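PDB 1OY3: NF-kappa-B inhibitor beta from Mus musculus, which binds NF-kappa-B and holds it in the cytoplasm, although its newly made unphosphorylated form can accompany NF-kappa-B to the nucleus and shield it from another inhibitor. Local coordinates for residues C[18-23]-C[53-58]; C[59-64]-C[95-100]; C[83-88]-C[171-176]; C[207-212]-C[245-250]. All coordinates share one frame; numbering follows the deposited sequence.

Contact 1. Residues C[18-23]-C[53-58]; sequences IHQHEP and AILGEA
Gln20 and Glu57 make a surface contact between two equivalent inter-helix turns, one leaving helix 12-18 and the other leaving helix 48-55. The touch is mainly between aliphatic and carboxylate atoms: Gln20 CG lies 3.1 Å from Glu57 OE1. Both side chains run extended beyond CG and cross at about a right angle, with the amide and carboxylate planes turned 67° apart. In each, CG stands beside the backbone N and anti to the carbonyl carbon (chi1 -63° in Gln20, -65° in Glu57), which lets the extended chain of Glu57 reach across to the flank of Gln20. Gln20 OE1 also comes within 3.3 Å of Glu57 OE1, but as both are acceptors they form no bond. Leu55 adds a looser apolar touch, its CD1 4.4 Å from Gln20 CG. The two segments lie in ankyrin repeats 1 and 2, and their turns match: Gln20 and Gly56 each take positive phi in a Schellman motif, and His21 and Glu57 follow as N-caps of helices 22-32 and 58-66. A water 3.2 Å from Glu57 OE1 and 3.4 Å from Glu22 OE2, the latter a weak bond, may link the two acids, although it has more acceptors in reach than protons to give. Their like charges are probably eased by Lys63, which forms a salt bridge with Glu22 OE1, while Glu57 OE2 is hydrogen-bonded to Thr60 OG1. On the 18-23 side, the His19 ring stacks on an aromatic side chain of another protein chain.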
loop_
_atom_site.group_PDB
_atom_site.type_symbol
_atom_site.label_atom_id
_atom_site.label_comp_id
_atom_site.label_asym_id
_atom_site.label_seq_id
_atom_site.Cartn_x
_atom_site.Cartn_y
_atom_site.Cartn_z
ATOM N N ILE C 18 2.281 9.835 21.732
ATOM C CA ILE C 18 1.036 10.460 21.294
ATOM C C ILE C 18 0.945 11.839 21.946
ATOM O O ILE C 18 0.576 12.812 21.299
ATOM C CB ILE C 18 -0.195 9.653 21.731
ATOM C CG1 ILE C 18 -0.257 8.336 20.969
ATOM C CG2 ILE C 18 -1.462 10.468 21.493
ATOM C CD1 ILE C 18 -1.114 7.285 21.649
ATOM N N HIS C 19 1.280 11.906 23.233
ATOM C CA HIS C 19 1.236 13.168 23.964
ATOM C C HIS C 19 2.529 13.981 23.866
ATOM O O HIS C 19 2.665 15.029 24.498
ATOM C CB HIS C 19 0.879 12.922 25.433
ATOM C CG HIS C 19 -0.563 12.582 25.647
ATOM N ND1 HIS C 19 -1.032 11.286 25.649
ATOM C CD2 HIS C 19 -1.649 13.376 25.804
ATOM C CE1 HIS C 19 -2.346 11.298 25.794
ATOM N NE2 HIS C 19 -2.745 12.555 25.889
ATOM N N GLN C 20 3.475 13.496 23.070
ATOM C CA GLN C 20 4.733 14.205 22.882
ATOM C C GLN C 20 5.317 14.669 24.213
ATOM O O GLN C 20 5.662 15.843 24.378
ATOM C CB GLN C 20 4.496 15.409 21.966
ATOM C CG GLN C 20 4.038 15.021 20.568
ATOM C CD GLN C 20 3.563 16.202 19.748
ATOM O OE1 GLN C 20 4.316 17.141 19.488
ATOM N NE2 GLN C 20 2.304 16.158 19.333
ATOM N N HIS C 21 5.424 13.748 25.163
ATOM C CA HIS C 21 5.967 14.088 26.475
ATOM C C HIS C 21 7.379 13.508 26.625
ATOM O O HIS C 21 7.568 12.428 27.186
ATOM C CB HIS C 21 5.050 13.542 27.578
ATOM C CG HIS C 21 5.283 14.163 28.920
ATOM N ND1 HIS C 21 4.382 15.024 29.507
ATOM C CD2 HIS C 21 6.322 14.062 29.783
ATOM C CE1 HIS C 21 4.853 15.426 30.674
ATOM N NE2 HIS C 21 6.030 14.857 30.866
ATOM N N GLU C 22 8.369 14.230 26.114
ATOM C CA GLU C 22 9.751 13.773 26.184
ATOM C C GLU C 22 10.186 13.339 27.578
ATOM O O GLU C 22 10.777 12.270 27.745
ATOM C CB GLU C 22 10.650 14.666 25.334
ATOM C CG GLU C 22 10.175 14.775 23.897
ATOM C CD GLU C 22 10.451 13.519 23.093
ATOM O OE1 GLU C 22 11.603 13.363 22.634
ATOM O OE2 GLU C 22 9.520 12.695 22.913
ATOM N N PRO C 23 9.913 14.169 28.599
ATOM C CA PRO C 23 10.289 13.831 29.975
ATOM C C PRO C 23 9.775 12.468 30.431
ATOM O O PRO C 23 10.541 11.649 30.937
ATOM C CB PRO C 23 9.697 14.983 30.778
ATOM C CG PRO C 23 9.893 16.143 29.835
ATOM C CD PRO C 23 9.405 15.551 28.525
ATOM N N ALA C 53 7.438 7.852 14.074
ATOM C CA ALA C 53 7.700 8.038 12.647
ATOM C C ALA C 53 6.589 8.838 11.966
ATOM O O ALA C 53 6.855 9.740 11.170
ATOM C CB ALA C 53 7.858 6.688 11.962
ATOM N N ILE C 54 5.351 8.505 12.287
ATOM C CA ILE C 54 4.205 9.185 11.715
ATOM C C ILE C 54 4.229 10.647 12.108
ATOM O O ILE C 54 3.925 11.519 11.293
ATOM C CB ILE C 54 2.876 8.538 12.194
ATOM C CG1 ILE C 54 2.703 7.165 11.537
ATOM C CG2 ILE C 54 1.690 9.434 11.856
ATOM C CD1 ILE C 54 1.650 6.305 12.191
ATOM N N LEU C 55 4.597 10.915 13.357
ATOM C CA LEU C 55 4.643 12.283 13.856
ATOM C C LEU C 55 5.829 13.061 13.296
ATOM O O LEU C 55 5.903 14.283 13.450
ATOM C CB LEU C 55 4.700 12.286 15.387
ATOM C CG LEU C 55 3.441 11.801 16.119
ATOM C CD1 LEU C 55 3.681 11.811 17.644
ATOM C CD2 LEU C 55 2.255 12.687 15.747
ATOM N N GLY C 56 6.752 12.347 12.654
ATOM C CA GLY C 56 7.923 12.982 12.073
ATOM C C GLY C 56 8.867 13.573 13.104
ATOM O O GLY C 56 9.502 14.597 12.854
ATOM N N GLU C 57 8.970 12.930 14.262
ATOM C CA GLU C 57 9.847 13.411 15.333
ATOM C C GLU C 57 11.197 12.675 15.338
ATOM O O GLU C 57 11.341 11.635 15.978
ATOM C CB GLU C 57 9.137 13.228 16.673
ATOM C CG GLU C 57 7.883 14.073 16.810
ATOM C CD GLU C 57 7.129 13.808 18.103
ATOM O OE1 GLU C 57 6.375 14.701 18.542
ATOM O OE2 GLU C 57 7.278 12.705 18.678
ATOM N N ALA C 58 12.182 13.235 14.635
ATOM C CA ALA C 58 13.509 12.625 14.515
ATOM C C ALA C 58 14.187 12.363 15.840
ATOM O O ALA C 58 14.898 11.368 16.006
ATOM C CB ALA C 58 14.417 13.499 13.625
HETATM O O HOH W 1 7.605 15.081 21.425
#

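Contact 2. Residues C[59-64]-C[95-100]; sequences STVEKL and CVLLQP
Val96 and Leu97 pack against Val61 and Glu62 where helix 58-66 of ankyrin repeat 2 lies beside helix 91-97 of repeat 3, a contact between neighbouring units of the ankyrin stack. It is purely apolar across the two segments, and single branches do the touching. Val61 has CG1 anti to its own backbone N (chi1 167°), a setting that aims this methyl at the other helix; it meets Leu97 CD2 at 3.8 Å and Val96 CG1 at 4.0 Å. The Val61 and Leu97 side chains cross at about a right angle. Leu97 contributes through its far end: its CB does not point at helix 58-66, and it is the isobutyl tip that comes close, while the same side chain also touches Ala81 and Val71. Val61 is backed from its own repeat by Leu49 and Ala52 of helix 48-55. Nearer the solvent, Val96 adopts the matching valine conformation (chi1 173°) and lays CG1 against the root of Glu62, not against its acid group. Glu62 runs on extended, leading its carboxylate away from the valine toward solvent. The other Val96 branch, CG2, packs 3.7 Å from Ala58 O. The closest approach between the two segments is Val96 CG1 to Glu62 CA, 3.7 Å, with Glu62 CB at 3.8 Å.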
loop_
_atom_site.group_PDB
_atom_site.type_symbol
_atom_site.label_atom_id
_atom_site.label_comp_id
_atom_site.label_asym_id
_atom_site.label_seq_id
_atom_site.Cartn_x
_atom_site.Cartn_y
_atom_site.Cartn_z
ATOM N N SER C 59 13.978 13.260 16.794
ATOM C CA SER C 59 14.589 13.094 18.095
ATOM C C SER C 59 13.958 11.904 18.819
ATOM O O SER C 59 14.651 11.083 19.421
ATOM C CB SER C 59 14.410 14.371 18.913
ATOM O OG SER C 59 14.987 14.227 20.189
ATOM N N THR C 60 12.640 11.793 18.730
ATOM C CA THR C 60 11.928 10.705 19.394
ATOM C C THR C 60 12.218 9.348 18.746
ATOM O O THR C 60 12.252 8.320 19.424
ATOM C CB THR C 60 10.414 10.979 19.386
ATOM O OG1 THR C 60 10.169 12.239 20.026
ATOM C CG2 THR C 60 9.656 9.869 20.124
ATOM N N VAL C 61 12.453 9.348 17.438
ATOM C CA VAL C 61 12.745 8.111 16.748
ATOM C C VAL C 61 14.112 7.583 17.178
ATOM O O VAL C 61 14.300 6.369 17.295
ATOM C CB VAL C 61 12.705 8.302 15.209
ATOM C CG1 VAL C 61 13.326 7.096 14.510
ATOM C CG2 VAL C 61 11.244 8.488 14.754
ATOM N N GLU C 62 15.059 8.486 17.433
ATOM C CA GLU C 62 16.397 8.077 17.850
ATOM C C GLU C 62 16.388 7.433 19.230
ATOM O O GLU C 62 17.057 6.424 19.454
ATOM C CB GLU C 62 17.361 9.276 17.842
ATOM C CG GLU C 62 18.772 8.962 18.358
ATOM C CD GLU C 62 19.748 10.120 18.174
ATOM O OE1 GLU C 62 19.352 11.276 18.433
ATOM O OE2 GLU C 62 20.908 9.878 17.775
ATOM N N LYS C 63 15.636 8.018 20.157
ATOM C CA LYS C 63 15.564 7.480 21.513
ATOM C C LYS C 63 15.053 6.058 21.461
ATOM O O LYS C 63 15.663 5.141 22.017
ATOM C CB LYS C 63 14.635 8.329 22.372
ATOM C CG LYS C 63 15.122 9.740 22.593
ATOM C CD LYS C 63 14.183 10.461 23.547
ATOM C CE LYS C 63 14.655 11.865 23.835
ATOM N NZ LYS C 63 13.648 12.552 24.678
ATOM N N LEU C 64 13.936 5.873 20.765
ATOM C CA LEU C 64 13.335 4.556 20.620
ATOM C C LEU C 64 14.309 3.617 19.918
ATOM O O LEU C 64 14.497 2.473 20.344
ATOM C CB LEU C 64 12.011 4.668 19.839
ATOM C CG LEU C 64 10.973 5.501 20.599
ATOM C CD1 LEU C 64 9.778 5.857 19.717
ATOM C CD2 LEU C 64 10.527 4.709 21.832
ATOM N N CYS C 95 16.454 9.215 8.075
ATOM C CA CYS C 95 17.890 9.362 8.232
ATOM C C CYS C 95 18.385 8.695 9.533
ATOM O O CYS C 95 19.409 7.998 9.551
ATOM C CB CYS C 95 18.219 10.853 8.203
ATOM S SG CYS C 95 19.948 11.209 8.064
ATOM N N VAL C 96 17.648 8.909 10.615
ATOM C CA VAL C 96 17.979 8.305 11.903
ATOM C C VAL C 96 17.943 6.778 11.775
ATOM O O VAL C 96 18.814 6.075 12.288
ATOM C CB VAL C 96 16.955 8.708 12.995
ATOM C CG1 VAL C 96 17.224 7.929 14.257
ATOM C CG2 VAL C 96 17.018 10.216 13.253
ATOM N N LEU C 97 16.926 6.268 11.089
ATOM C CA LEU C 97 16.780 4.828 10.928
ATOM C C LEU C 97 17.782 4.193 9.975
ATOM O O LEU C 97 18.235 3.071 10.211
ATOM C CB LEU C 97 15.368 4.482 10.454
ATOM C CG LEU C 97 14.207 4.772 11.412
ATOM C CD1 LEU C 97 12.896 4.480 10.704
ATOM C CD2 LEU C 97 14.343 3.932 12.686
ATOM N N LEU C 98 18.123 4.916 8.911
ATOM C CA LEU C 98 19.032 4.419 7.883
ATOM C C LEU C 98 20.536 4.414 8.205
ATOM O O LEU C 98 21.343 4.936 7.439
ATOM C CB LEU C 98 18.777 5.200 6.589
ATOM C CG LEU C 98 17.354 5.038 6.031
ATOM C CD1 LEU C 98 17.105 6.049 4.930
ATOM C CD2 LEU C 98 17.163 3.625 5.522
ATOM N N GLN C 99 20.895 3.816 9.335
ATOM C CA GLN C 99 22.291 3.708 9.774
ATOM C C GLN C 99 22.322 2.764 10.963
ATOM O O GLN C 99 21.281 2.443 11.519
ATOM C CB GLN C 99 22.842 5.079 10.190
ATOM C CG GLN C 99 22.159 5.711 11.395
ATOM C CD GLN C 99 22.590 7.163 11.622
ATOM O OE1 GLN C 99 21.852 8.099 11.309
ATOM N NE2 GLN C 99 23.786 7.349 12.155
ATOM N N PRO C 100 23.517 2.300 11.361
ATOM C CA PRO C 100 23.611 1.390 12.500
ATOM C C PRO C 100 22.989 2.021 13.739
ATOM O O PRO C 100 23.209 3.193 14.018
ATOM C CB PRO C 100 25.116 1.186 12.651
ATOM C CG PRO C 100 25.604 1.308 11.232
ATOM C CD PRO C 100 24.834 2.493 10.730
#

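Contact 3. Residues C[83-88]-C[171-176]; sequences HLACRV and AEMVRL
Ankyrin repeats 3 and 4 meet here, the end of helix 81-85 in one receiving Met173 from helix 171-180 in the other. Met173 reaches across with three successive atoms to touch Ala85 and Cys86, and all three residues are buried. Its CG stands anti to the backbone N (chi1 -170°), which carries the chain out from the helix; bends at chi2 and chi3 then fold the thioether over, laying CG and SD alongside Cys86 while CE turns to Ala85. Cys86 SG packs 3.7 Å from Met173 CG, with Met173 SD slightly farther at 4.0 Å, an apolar contact. The methyl meets a backbone oxygen as well as a side chain, with Met173 CE 4.3 Å from Ala85 CB. Around them Met173 is hemmed in by His91 and Ala94 of helix 91-97 and by Ala165 of helix 161-167. Within helix 171-180, Arg175 NE makes a salt bridge of 3.2 Å to Glu172 OE2; the acceptor lies near the guanidinium plane, but the donor stands 54° out of the carboxylate plane. The shortest approach between the two segments is Met173 CE to Ala85 O, at 3.4 Å.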
loop_
_atom_site.group_PDB
_atom_site.type_symbol
_atom_site.label_atom_id
_atom_site.label_comp_id
_atom_site.label_asym_id
_atom_site.label_seq_id
_atom_site.Cartn_x
_atom_site.Cartn_y
_atom_site.Cartn_z
ATOM N N HIS C 83 8.632 2.728 6.398
ATOM C CA HIS C 83 7.561 2.873 5.406
ATOM C C HIS C 83 6.706 4.081 5.711
ATOM O O HIS C 83 6.314 4.807 4.812
ATOM C CB HIS C 83 6.627 1.658 5.388
ATOM C CG HIS C 83 7.068 0.555 4.481
ATOM N ND1 HIS C 83 7.634 -0.610 4.948
ATOM C CD2 HIS C 83 7.011 0.433 3.134
ATOM C CE1 HIS C 83 7.905 -1.405 3.927
ATOM N NE2 HIS C 83 7.536 -0.793 2.816
ATOM N N LEU C 84 6.397 4.257 6.991
ATOM C CA LEU C 84 5.563 5.360 7.444
ATOM C C LEU C 84 6.256 6.696 7.215
ATOM O O LEU C 84 5.617 7.671 6.828
ATOM C CB LEU C 84 5.209 5.172 8.928
ATOM C CG LEU C 84 4.403 3.899 9.224
ATOM C CD1 LEU C 84 4.262 3.693 10.733
ATOM C CD2 LEU C 84 3.033 4.011 8.568
ATOM N N ALA C 85 7.563 6.735 7.454
ATOM C CA ALA C 85 8.323 7.954 7.256
ATOM C C ALA C 85 8.192 8.380 5.805
ATOM O O ALA C 85 8.070 9.570 5.514
ATOM C CB ALA C 85 9.808 7.737 7.601
ATOM N N CYS C 86 8.201 7.404 4.902
ATOM C CA CYS C 86 8.117 7.695 3.471
ATOM C C CYS C 86 6.744 8.131 2.995
ATOM O O CYS C 86 6.572 8.471 1.835
ATOM C CB CYS C 86 8.551 6.480 2.658
ATOM S SG CYS C 86 10.238 5.986 2.975
ATOM N N ARG C 87 5.772 8.123 3.893
ATOM C CA ARG C 87 4.410 8.499 3.532
ATOM C C ARG C 87 4.141 9.924 3.983
ATOM O O ARG C 87 3.313 10.624 3.407
ATOM C CB ARG C 87 3.406 7.561 4.209
ATOM C CG ARG C 87 3.712 6.087 4.052
ATOM C CD ARG C 87 2.731 5.250 4.865
ATOM N NE ARG C 87 1.374 5.295 4.327
ATOM C CZ ARG C 87 0.279 5.073 5.045
ATOM N NH1 ARG C 87 0.373 4.798 6.338
ATOM N NH2 ARG C 87 -0.912 5.109 4.464
ATOM N N VAL C 88 4.859 10.349 5.013
ATOM C CA VAL C 88 4.688 11.686 5.557
ATOM C C VAL C 88 5.912 12.557 5.351
ATOM O O VAL C 88 6.090 13.551 6.052
ATOM C CB VAL C 88 4.379 11.630 7.067
ATOM C CG1 VAL C 88 3.229 10.663 7.321
ATOM C CG2 VAL C 88 5.619 11.205 7.834
ATOM N N ALA C 171 11.263 13.439 -3.794
ATOM C CA ALA C 171 12.618 13.443 -4.318
ATOM C C ALA C 171 13.660 13.362 -3.212
ATOM O O ALA C 171 14.628 12.611 -3.312
ATOM C CB ALA C 171 12.837 14.697 -5.156
ATOM N N GLU C 172 13.461 14.150 -2.164
ATOM C CA GLU C 172 14.376 14.152 -1.043
ATOM C C GLU C 172 14.465 12.749 -0.425
ATOM O O GLU C 172 15.561 12.258 -0.118
ATOM C CB GLU C 172 13.916 15.156 0.008
ATOM C CG GLU C 172 15.015 16.092 0.458
ATOM C CD GLU C 172 16.353 15.386 0.579
ATOM O OE1 GLU C 172 16.463 14.436 1.384
ATOM O OE2 GLU C 172 17.296 15.780 -0.138
ATOM N N MET C 173 13.320 12.094 -0.251
ATOM C CA MET C 173 13.327 10.753 0.338
ATOM C C MET C 173 13.968 9.744 -0.610
ATOM O O MET C 173 14.652 8.820 -0.170
ATOM C CB MET C 173 11.912 10.282 0.695
ATOM C CG MET C 173 11.930 8.982 1.534
ATOM S SD MET C 173 12.659 9.221 3.202
ATOM C CE MET C 173 11.174 9.844 4.054
ATOM N N VAL C 174 13.748 9.926 -1.909
ATOM C CA VAL C 174 14.333 9.030 -2.902
ATOM C C VAL C 174 15.857 9.128 -2.786
ATOM O O VAL C 174 16.561 8.119 -2.834
ATOM C CB VAL C 174 13.895 9.419 -4.340
ATOM C CG1 VAL C 174 14.684 8.615 -5.381
ATOM C CG2 VAL C 174 12.417 9.162 -4.509
ATOM N N ARG C 175 16.360 10.347 -2.618
ATOM C CA ARG C 175 17.798 10.557 -2.484
ATOM C C ARG C 175 18.385 9.794 -1.292
ATOM O O ARG C 175 19.404 9.114 -1.431
ATOM C CB ARG C 175 18.109 12.060 -2.386
ATOM C CG ARG C 175 18.181 12.744 -3.752
ATOM C CD ARG C 175 18.668 14.175 -3.663
ATOM N NE ARG C 175 17.608 15.091 -3.265
ATOM C CZ ARG C 175 16.915 15.844 -4.114
ATOM N NH1 ARG C 175 17.182 15.792 -5.417
ATOM N NH2 ARG C 175 15.947 16.634 -3.664
ATOM N N LEU C 176 17.742 9.904 -0.132
ATOM C CA LEU C 176 18.188 9.203 1.070
ATOM C C LEU C 176 18.169 7.692 0.860
ATOM O O LEU C 176 19.101 6.982 1.247
ATOM C CB LEU C 176 17.293 9.556 2.262
ATOM C CG LEU C 176 17.640 10.785 3.107
ATOM C CD1 LEU C 176 18.325 11.858 2.271
ATOM C CD2 LEU C 176 16.358 11.307 3.735
#

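Contact 4. Residues C[207-212]-C[245-250]; sequences VLELLL and RAHGAP
His247 lays one face of its imidazole over Leu212, and these two residues supply most of the surface buried in the contact. Leu212 CB stands 3.9 Å from the His247 ring centroid, only 12° off the ring normal, a CH-pi contact squarely over the face. The leucine branches frame the rest: CD1 comes 4.0 Å from His247 ND1, and CD2 lies 4.1 Å from His247 CB. Leu212 CG is beside the backbone N and anti to the carbonyl carbon (chi1 -76°), which leaves CB over the ring centre, turns CD1 to the ND1 side and puts CD2 against His247 CB. A weak hydrogen bond from His247 ND1 to Leu243 O, in the last turn of helix 238-246, helps to set the rotation of the imidazole. The packing joins ankyrin repeats 5 and 6: Leu212 belongs to helix 205-213, and His247 is the first residue to leave helical geometry after helix 238-246. A Schellman motif ends that helix, with Gly248 at positive phi as C-prime and Gly248 N bonded to Arg245 O at 2.9 Å. Glu209, one turn before Leu212, approaches the ring at its edge and near its plane, OE2 lying 4.5 Å from His247 CE1. Glu209 OE2 is 5.3 Å from His247 NE2, too far for a bond, though it might modestly favour a protonated ring. The Leu212 side chain also touches Leu196 of helix 195-201.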
loop_
_atom_site.group_PDB
_atom_site.type_symbol
_atom_site.label_atom_id
_atom_site.label_comp_id
_atom_site.label_asym_id
_atom_site.label_seq_id
_atom_site.Cartn_x
_atom_site.Cartn_y
_atom_site.Cartn_z
ATOM N N VAL C 207 11.943 13.092 -9.915
ATOM C CA VAL C 207 12.144 11.800 -9.275
ATOM C C VAL C 207 12.575 10.823 -10.364
ATOM O O VAL C 207 13.471 9.999 -10.162
ATOM C CB VAL C 207 10.835 11.310 -8.590
ATOM C CG1 VAL C 207 10.961 9.843 -8.170
ATOM C CG2 VAL C 207 10.546 12.173 -7.374
ATOM N N LEU C 208 11.935 10.923 -11.524
ATOM C CA LEU C 208 12.269 10.054 -12.650
ATOM C C LEU C 208 13.748 10.238 -12.983
ATOM O O LEU C 208 14.480 9.265 -13.217
ATOM C CB LEU C 208 11.416 10.419 -13.867
ATOM C CG LEU C 208 11.702 9.692 -15.181
ATOM C CD1 LEU C 208 11.493 8.190 -14.999
ATOM C CD2 LEU C 208 10.782 10.238 -16.272
ATOM N N GLU C 209 14.188 11.491 -12.981
ATOM C CA GLU C 209 15.584 11.799 -13.284
ATOM C C GLU C 209 16.531 11.264 -12.225
ATOM O O GLU C 209 17.557 10.664 -12.561
ATOM C CB GLU C 209 15.792 13.304 -13.438
ATOM C CG GLU C 209 17.253 13.681 -13.662
ATOM C CD GLU C 209 17.415 15.057 -14.267
ATOM O OE1 GLU C 209 16.962 16.043 -13.646
ATOM O OE2 GLU C 209 17.995 15.148 -15.374
ATOM N N LEU C 210 16.203 11.483 -10.952
ATOM C CA LEU C 210 17.055 10.977 -9.872
ATOM C C LEU C 210 17.272 9.491 -10.103
ATOM O O LEU C 210 18.405 9.010 -10.115
ATOM C CB LEU C 210 16.401 11.190 -8.500
ATOM C CG LEU C 210 16.454 12.605 -7.914
ATOM C CD1 LEU C 210 15.718 12.645 -6.569
ATOM C CD2 LEU C 210 17.914 13.035 -7.745
ATOM N N LEU C 211 16.176 8.766 -10.297
ATOM C CA LEU C 211 16.259 7.334 -10.539
ATOM C C LEU C 211 17.153 7.056 -11.744
ATOM O O LEU C 211 18.061 6.219 -11.682
ATOM C CB LEU C 211 14.858 6.764 -10.793
ATOM C CG LEU C 211 13.946 6.754 -9.562
ATOM C CD1 LEU C 211 12.521 6.408 -9.954
ATOM C CD2 LEU C 211 14.501 5.750 -8.559
ATOM N N LEU C 212 16.898 7.764 -12.840
ATOM C CA LEU C 212 17.679 7.560 -14.061
ATOM C C LEU C 212 19.179 7.783 -13.870
ATOM O O LEU C 212 19.987 6.908 -14.188
ATOM C CB LEU C 212 17.138 8.454 -15.189
ATOM C CG LEU C 212 15.836 7.909 -15.795
ATOM C CD1 LEU C 212 15.231 8.928 -16.757
ATOM C CD2 LEU C 212 16.115 6.567 -16.505
ATOM N N ARG C 245 14.184 9.320 -22.866
ATOM C CA ARG C 245 14.853 9.336 -24.161
ATOM C C ARG C 245 16.319 9.690 -23.920
ATOM O O ARG C 245 17.222 8.915 -24.234
ATOM C CB ARG C 245 14.238 10.402 -25.071
ATOM C CG ARG C 245 12.764 10.231 -25.414
ATOM C CD ARG C 245 12.531 9.139 -26.441
ATOM N NE ARG C 245 11.472 9.506 -27.381
ATOM C CZ ARG C 245 10.237 9.852 -27.031
ATOM N NH1 ARG C 245 9.890 9.879 -25.752
ATOM N NH2 ARG C 245 9.347 10.176 -27.958
ATOM N N ALA C 246 16.534 10.869 -23.341
ATOM C CA ALA C 246 17.872 11.374 -23.051
ATOM C C ALA C 246 18.755 10.398 -22.282
ATOM O O ALA C 246 19.979 10.478 -22.357
ATOM C CB ALA C 246 17.773 12.694 -22.294
ATOM N N HIS C 247 18.144 9.478 -21.541
ATOM C CA HIS C 247 18.922 8.507 -20.780
ATOM C C HIS C 247 19.023 7.125 -21.409
ATOM O O HIS C 247 19.248 6.134 -20.713
ATOM C CB HIS C 247 18.397 8.389 -19.350
ATOM C CG HIS C 247 18.963 9.419 -18.421
ATOM N ND1 HIS C 247 18.452 10.696 -18.320
ATOM C CD2 HIS C 247 20.040 9.379 -17.598
ATOM C CE1 HIS C 247 19.189 11.398 -17.477
ATOM N NE2 HIS C 247 20.159 10.622 -17.026
ATOM N N GLY C 248 18.859 7.061 -22.725
ATOM C CA GLY C 248 18.981 5.792 -23.424
ATOM C C GLY C 248 17.866 4.772 -23.292
ATOM O O GLY C 248 18.113 3.569 -23.357
ATOM N N ALA C 249 16.640 5.237 -23.105
ATOM C CA ALA C 249 15.515 4.325 -22.998
ATOM C C ALA C 249 15.069 3.958 -24.417
ATOM O O ALA C 249 14.680 4.834 -25.196
ATOM C CB ALA C 249 14.376 4.993 -22.244
ATOM N N PRO C 250 15.145 2.664 -24.782
ATOM C CA PRO C 250 14.729 2.243 -26.125
ATOM C C PRO C 250 13.284 2.664 -26.395
ATOM O O PRO C 250 12.492 2.809 -25.462
ATOM C CB PRO C 250 14.895 0.728 -26.074
ATOM C CG PRO C 250 16.058 0.557 -25.151
ATOM C CD PRO C 250 15.719 1.530 -24.038
#

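From the N terminus, contact 1 closes first, joining the turns of repeats 1 and 2 over 29 intervening residues. Contact 2 opens directly after it, at residue 59, and ties repeat 2 to repeat 3. Contact 3 starts at 83-88, before contact 2 has closed at 95-100, so these two cross; it then spans the long insert to join repeat 3 to repeat 4. Contact 4 follows in series, linking repeats 5 and 6. None nests within another. Contacts 1 and 2 touch where Ala53 packs on Val61, contacts 3 and 4 where Ala171 packs on Leu210. Contacts 1 and 4 lie about 38 Å apart between centres, on opposite sides of the chain's centre.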